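Local coordinates for protein xylulose kinase (Bifidobacterium adolescentis ATCC 15703, PDB 3I8B) that probably phosphorylates D-xylulose at the expense of ATP to give D-xylulose 5-phosphate, as a carbohydrate kinase of the FGGY family, at residues A[76-82]-A[161-167]; A[284-289]-A[300-304]. All coordinates share one frame; numbering follows the deposited sequence.

Interaction 1. Residues A[76-82]-A[161-167]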
loop_
_atom_site.group_PDB
_atom_site.type_symbol
_atom_site.label_atom_id
_atom_site.label_comp_id
_atom_site.label_asym_id
_atom_site.label_seq_id
_atom_site.Cartn_x
_atom_site.Cartn_y
_atom_site.Cartn_z
ATOM N N GLY A 76 -4.833 0.694 8.604
ATOM C CA GLY A 76 -5.075 1.255 9.920
ATOM C C GLY A 76 -6.465 0.955 10.455
ATOM O O GLY A 76 -7.488 1.279 9.820
HETATM N N MSE A 77 -6.520 0.363 11.644
HETATM C CA MSE A 77 -7.795 -0.020 12.248
HETATM C C MSE A 77 -8.426 1.124 13.046
HETATM O O MSE A 77 -7.901 1.508 14.095
HETATM C CB MSE A 77 -7.612 -1.232 13.181
HETATM C CG MSE A 77 -8.878 -1.612 13.944
HETATM SE SE MSE A 77 -8.571 -2.521 15.687
HETATM C CE MSE A 77 -7.838 -0.991 16.709
ATOM N N VAL A 78 -9.549 1.647 12.555
ATOM C CA VAL A 78 -10.363 2.600 13.311
ATOM C C VAL A 78 -11.655 1.929 13.798
ATOM O O VAL A 78 -12.528 1.558 12.997
ATOM C CB VAL A 78 -10.746 3.851 12.477
ATOM C CG1 VAL A 78 -11.570 4.843 13.322
ATOM C CG2 VAL A 78 -9.500 4.538 11.918
ATOM N N ILE A 79 -11.790 1.781 15.107
ATOM C CA ILE A 79 -13.020 1.204 15.639
ATOM C C ILE A 79 -13.877 2.227 16.375
ATOM O O ILE A 79 -13.384 3.000 17.206
ATOM C CB ILE A 79 -12.779 -0.069 16.497
ATOM C CG1 ILE A 79 -11.699 0.178 17.555
ATOM C CG2 ILE A 79 -12.393 -1.237 15.614
ATOM C CD1 ILE A 79 -11.557 -0.999 18.576
ATOM N N LEU A 80 -15.173 2.209 16.045
ATOM C CA LEU A 80 -16.156 3.160 16.543
ATOM C C LEU A 80 -17.213 2.454 17.365
ATOM O O LEU A 80 -17.610 1.317 17.038
ATOM C CB LEU A 80 -16.852 3.849 15.367
ATOM C CG LEU A 80 -15.947 4.499 14.330
ATOM C CD1 LEU A 80 -16.775 5.072 13.185
ATOM C CD2 LEU A 80 -15.128 5.580 15.036
ATOM N N ASP A 81 -17.681 3.121 18.419
ATOM C CA ASP A 81 -18.778 2.588 19.219
ATOM C C ASP A 81 -20.150 2.994 18.652
ATOM O O ASP A 81 -20.224 3.621 17.595
ATOM C CB ASP A 81 -18.615 2.958 20.708
ATOM C CG ASP A 81 -18.762 4.459 20.989
ATOM O OD1 ASP A 81 -19.239 5.230 20.125
ATOM O OD2 ASP A 81 -18.405 4.872 22.114
ATOM N N ASN A 82 -21.224 2.618 19.349
ATOM C CA ASN A 82 -22.600 2.965 18.978
ATOM C C ASN A 82 -22.818 4.445 18.729
ATOM O O ASN A 82 -23.743 4.828 18.016
ATOM C CB ASN A 82 -23.571 2.573 20.098
ATOM C CG ASN A 82 -23.871 1.108 20.124
ATOM O OD1 ASN A 82 -24.386 0.591 21.121
ATOM N ND2 ASN A 82 -23.559 0.416 19.035
ATOM N N ILE A 161 -17.339 -2.525 19.760
ATOM C CA ILE A 161 -17.240 -2.236 18.334
ATOM C C ILE A 161 -18.626 -2.214 17.689
ATOM O O ILE A 161 -19.345 -3.209 17.745
ATOM C CB ILE A 161 -16.355 -3.269 17.617
ATOM C CG1 ILE A 161 -14.940 -3.233 18.191
ATOM C CG2 ILE A 161 -16.299 -2.982 16.110
ATOM C CD1 ILE A 161 -13.920 -4.004 17.387
ATOM N N ALA A 162 -19.008 -1.073 17.114
ATOM C CA ALA A 162 -20.202 -0.986 16.274
ATOM C C ALA A 162 -19.838 -0.845 14.788
ATOM O O ALA A 162 -20.642 -1.152 13.905
ATOM C CB ALA A 162 -21.098 0.154 16.728
ATOM N N ALA A 163 -18.627 -0.368 14.513
ATOM C CA ALA A 163 -18.153 -0.232 13.138
ATOM C C ALA A 163 -16.630 -0.344 13.072
ATOM O O ALA A 163 -15.928 0.062 13.988
ATOM C CB ALA A 163 -18.634 1.113 12.508
ATOM N N ILE A 164 -16.125 -0.909 11.984
ATOM C CA ILE A 164 -14.693 -0.920 11.748
ATOM C C ILE A 164 -14.453 -0.240 10.413
ATOM O O ILE A 164 -15.134 -0.554 9.449
ATOM C CB ILE A 164 -14.138 -2.354 11.649
ATOM C CG1 ILE A 164 -14.647 -3.229 12.807
ATOM C CG2 ILE A 164 -12.613 -2.319 11.635
ATOM C CD1 ILE A 164 -14.295 -4.694 12.637
ATOM N N CYS A 165 -13.479 0.676 10.349
ATOM C CA CYS A 165 -13.143 1.322 9.083
ATOM C C CYS A 165 -11.670 1.709 9.003
ATOM O O CYS A 165 -10.929 1.616 9.983
ATOM C CB CYS A 165 -14.048 2.545 8.822
ATOM S SG CYS A 165 -13.744 3.909 9.984
ATOM N N LEU A 166 -11.238 2.095 7.813
ATOM C CA LEU A 166 -9.837 2.434 7.588
ATOM C C LEU A 166 -9.651 3.958 7.648
ATOM O O LEU A 166 -10.629 4.699 7.657
ATOM C CB LEU A 166 -9.365 1.840 6.265
ATOM C CG LEU A 166 -8.745 0.433 6.394
ATOM C CD1 LEU A 166 -9.631 -0.567 7.170
ATOM C CD2 LEU A 166 -8.403 -0.107 5.018
ATOM N N PRO A 167 -8.393 4.427 7.725
ATOM C CA PRO A 167 -8.157 5.871 7.863
ATOM C C PRO A 167 -8.830 6.732 6.774
ATOM O O PRO A 167 -9.517 7.694 7.115
ATOM C CB PRO A 167 -6.625 5.978 7.816
ATOM C CG PRO A 167 -6.155 4.645 8.339
ATOM C CD PRO A 167 -7.133 3.660 7.749
#
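The flat amide of Asn82 marks one end of this contact, bringing ND2 to 3.4 Å from the methyl CB of Ala162; at the other end the puckered ring of Pro167 brings CD to 3.2 Å from the carbonyl O of Gly76. Between them, 78-80 and 163-165 form a two-stranded antiparallel ribbon with a classic beta bulge in the N-terminal FGGY domain. One face carries Val78, Leu80, Ala163 and Cys165, with Trp170 of helix 167-175 packed against Val78, Leu80 and Cys165. The other face carries Ile79 and Ile164. Cys165 SG lies 3.9 Å from Val78 CB, while Val78 N and Cys165 O are joined at 2.9 Å in a bond almost in line with the carbonyl. Ile79 takes the crowded rotamer, CG1 between the backbone N and the carbonyl carbon (chi1 50°), which sets CG2 beside the backbone N; from there CG2 meets Ile161 CD1 at 3.6 Å and also Ile164 CG1. Ala163 lies next to Leu192, one of the residues of the magnesium site, so the bulge falls close to that site. The bulge turns on one shared acceptor: Leu80 O takes Ala162 N at 2.8 Å in the carbonyl plane and Ala163 N at 3.2 Å from a direction tilted 27° out of it.

Interaction 2. Residues A[284-289]-A[300-304]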
loop_
_atom_site.group_PDB
_atom_site.type_symbol
_atom_site.label_atom_id
_atom_site.label_comp_id
_atom_site.label_asym_id
_atom_site.label_seq_id
_atom_site.Cartn_x
_atom_site.Cartn_y
_atom_site.Cartn_z
HETATM N N MSE A 284 -0.816 5.090 -14.015
HETATM C CA MSE A 284 -0.574 3.679 -14.328
HETATM C C MSE A 284 -1.823 2.894 -14.753
HETATM O O MSE A 284 -2.891 3.010 -14.149
HETATM C CB MSE A 284 0.117 2.980 -13.164
HETATM C CG MSE A 284 1.572 3.362 -12.986
HETATM SE SE MSE A 284 2.196 2.805 -11.219
HETATM C CE MSE A 284 1.952 0.879 -11.439
ATOM N N ALA A 285 -1.666 2.081 -15.793
ATOM C CA ALA A 285 -2.708 1.169 -16.220
ATOM C C ALA A 285 -2.185 -0.267 -16.221
ATOM O O ALA A 285 -1.007 -0.521 -15.910
ATOM C CB ALA A 285 -3.224 1.565 -17.619
ATOM N N VAL A 286 -3.060 -1.199 -16.590
ATOM C CA VAL A 286 -2.734 -2.622 -16.602
ATOM C C VAL A 286 -1.446 -2.913 -17.376
ATOM O O VAL A 286 -1.317 -2.539 -18.544
ATOM C CB VAL A 286 -3.899 -3.440 -17.194
ATOM C CG1 VAL A 286 -3.488 -4.895 -17.404
ATOM C CG2 VAL A 286 -5.123 -3.342 -16.291
ATOM N N GLY A 287 -0.486 -3.560 -16.721
ATOM C CA GLY A 287 0.787 -3.868 -17.353
ATOM C C GLY A 287 1.947 -3.027 -16.847
ATOM O O GLY A 287 3.119 -3.367 -17.039
ATOM N N ASP A 288 1.616 -1.918 -16.201
ATOM C CA ASP A 288 2.604 -1.050 -15.585
ATOM C C ASP A 288 2.967 -1.596 -14.204
ATOM O O ASP A 288 2.106 -2.088 -13.474
ATOM C CB ASP A 288 2.043 0.369 -15.411
ATOM C CG ASP A 288 1.908 1.126 -16.729
ATOM O OD1 ASP A 288 2.545 0.737 -17.726
ATOM O OD2 ASP A 288 1.157 2.120 -16.759
ATOM N N VAL A 289 4.242 -1.504 -13.852
ATOM C CA VAL A 289 4.646 -1.708 -12.480
ATOM C C VAL A 289 5.432 -0.492 -12.029
ATOM O O VAL A 289 6.108 0.160 -12.834
ATOM C CB VAL A 289 5.497 -2.975 -12.309
ATOM C CG1 VAL A 289 6.846 -2.790 -12.977
ATOM C CG2 VAL A 289 5.660 -3.300 -10.821
ATOM N N ALA A 300 4.730 -2.592 -7.188
ATOM C CA ALA A 300 3.291 -2.691 -7.356
ATOM C C ALA A 300 2.949 -2.646 -8.839
ATOM O O ALA A 300 3.321 -1.705 -9.548
ATOM C CB ALA A 300 2.595 -1.561 -6.614
ATOM N N ALA A 301 2.263 -3.678 -9.312
ATOM C CA ALA A 301 1.870 -3.739 -10.712
ATOM C C ALA A 301 0.355 -3.712 -10.800
ATOM O O ALA A 301 -0.342 -4.164 -9.884
ATOM C CB ALA A 301 2.417 -5.012 -11.375
ATOM N N ILE A 302 -0.152 -3.181 -11.903
ATOM C CA ILE A 302 -1.576 -3.241 -12.164
ATOM C C ILE A 302 -1.886 -4.457 -13.017
ATOM O O ILE A 302 -1.330 -4.626 -14.105
ATOM C CB ILE A 302 -2.061 -1.970 -12.832
ATOM C CG1 ILE A 302 -1.714 -0.791 -11.928
ATOM C CG2 ILE A 302 -3.574 -2.033 -13.094
ATOM C CD1 ILE A 302 -1.421 0.423 -12.679
ATOM N N SER A 303 -2.791 -5.287 -12.500
ATOM C CA SER A 303 -3.138 -6.575 -13.082
ATOM C C SER A 303 -4.606 -6.583 -13.513
ATOM O O SER A 303 -5.496 -6.189 -12.754
ATOM C CB SER A 303 -2.883 -7.683 -12.049
ATOM O OG SER A 303 -3.363 -8.939 -12.492
ATOM N N GLU A 304 -4.858 -7.038 -14.738
ATOM C CA GLU A 304 -6.219 -7.148 -15.247
ATOM C C GLU A 304 -7.071 -8.077 -14.365
ATOM O O GLU A 304 -8.221 -7.765 -14.035
ATOM C CB GLU A 304 -6.195 -7.645 -16.703
ATOM C CG GLU A 304 -7.558 -7.818 -17.327
ATOM C CD GLU A 304 -8.229 -6.489 -17.626
ATOM O OE1 GLU A 304 -7.530 -5.456 -17.652
ATOM O OE2 GLU A 304 -9.457 -6.475 -17.834
#
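Backbone pairing at the open base of a beta hairpin joins 284-289 to 300-304, where the chain turns into strand 288-293 and later leaves strand 297-301. Two hydrogen bonds hold the segments: Gly287 N to Ile302 O at 2.9 Å, and Ile302 N to Asp288 O at 3.0 Å, the latter with a C=O...N angle of 175°. One residue further in, Val289 and Ala301 form a non-hydrogen-bonded antiparallel pair, and their side chains meet CG2 to CB at 3.7 Å. The hairpin belongs to the mixed central sheet of the C-terminal domain, in a kinase of the actin-like ATPase clan, and is entered through a type II turn from Ala285 to Asp288. Gly287 takes the positive-phi position of that turn (phi 107°), where a CB would collide with the carbonyl O of the residue before. The Asp288 carboxylate reaches back over the turn: OD2 accepts Ala285 N at 3.0 Å from above the carboxylate plane and also forms a salt bridge with Arg427, so this buried charge has a countercharge. Ile302 is the apolar plug of the contact. With CG2 trans to its backbone N, that methyl lies 3.6 Å from Val286 N and 3.8 Å from Val286 CG2, and CB faces Ala285 O. Cutting Ile302 back to an alanine removes CG1, CG2 and CD1, which would probably open a gap beneath the turn and deprive Val286 CG2 of the methyl it packs on. Toward the surface, Val286 CG2 lies 3.5 Å from Glu304 OE1.

How the interactions relate
The two interactions lie in series along the chain and on opposite sides of its centre, their nearest atoms about 16 Å apart, and they share no strand. Both are largely buried; interaction 1 is exposed at Asn82, interaction 2 at Ala285, Val286 and Glu304. Interaction 1 is a small two-stranded ribbon in the N-terminal domain, closing an excursion of 78 residues, about half of it helical; interaction 2 is local, bridging ten residues of a hairpin within a large sheet. Interaction 1 relies on main-chain bonds and apolar side chains packed on both faces, while interaction 2 adds a buried carboxylate that ties its turn to Arg427.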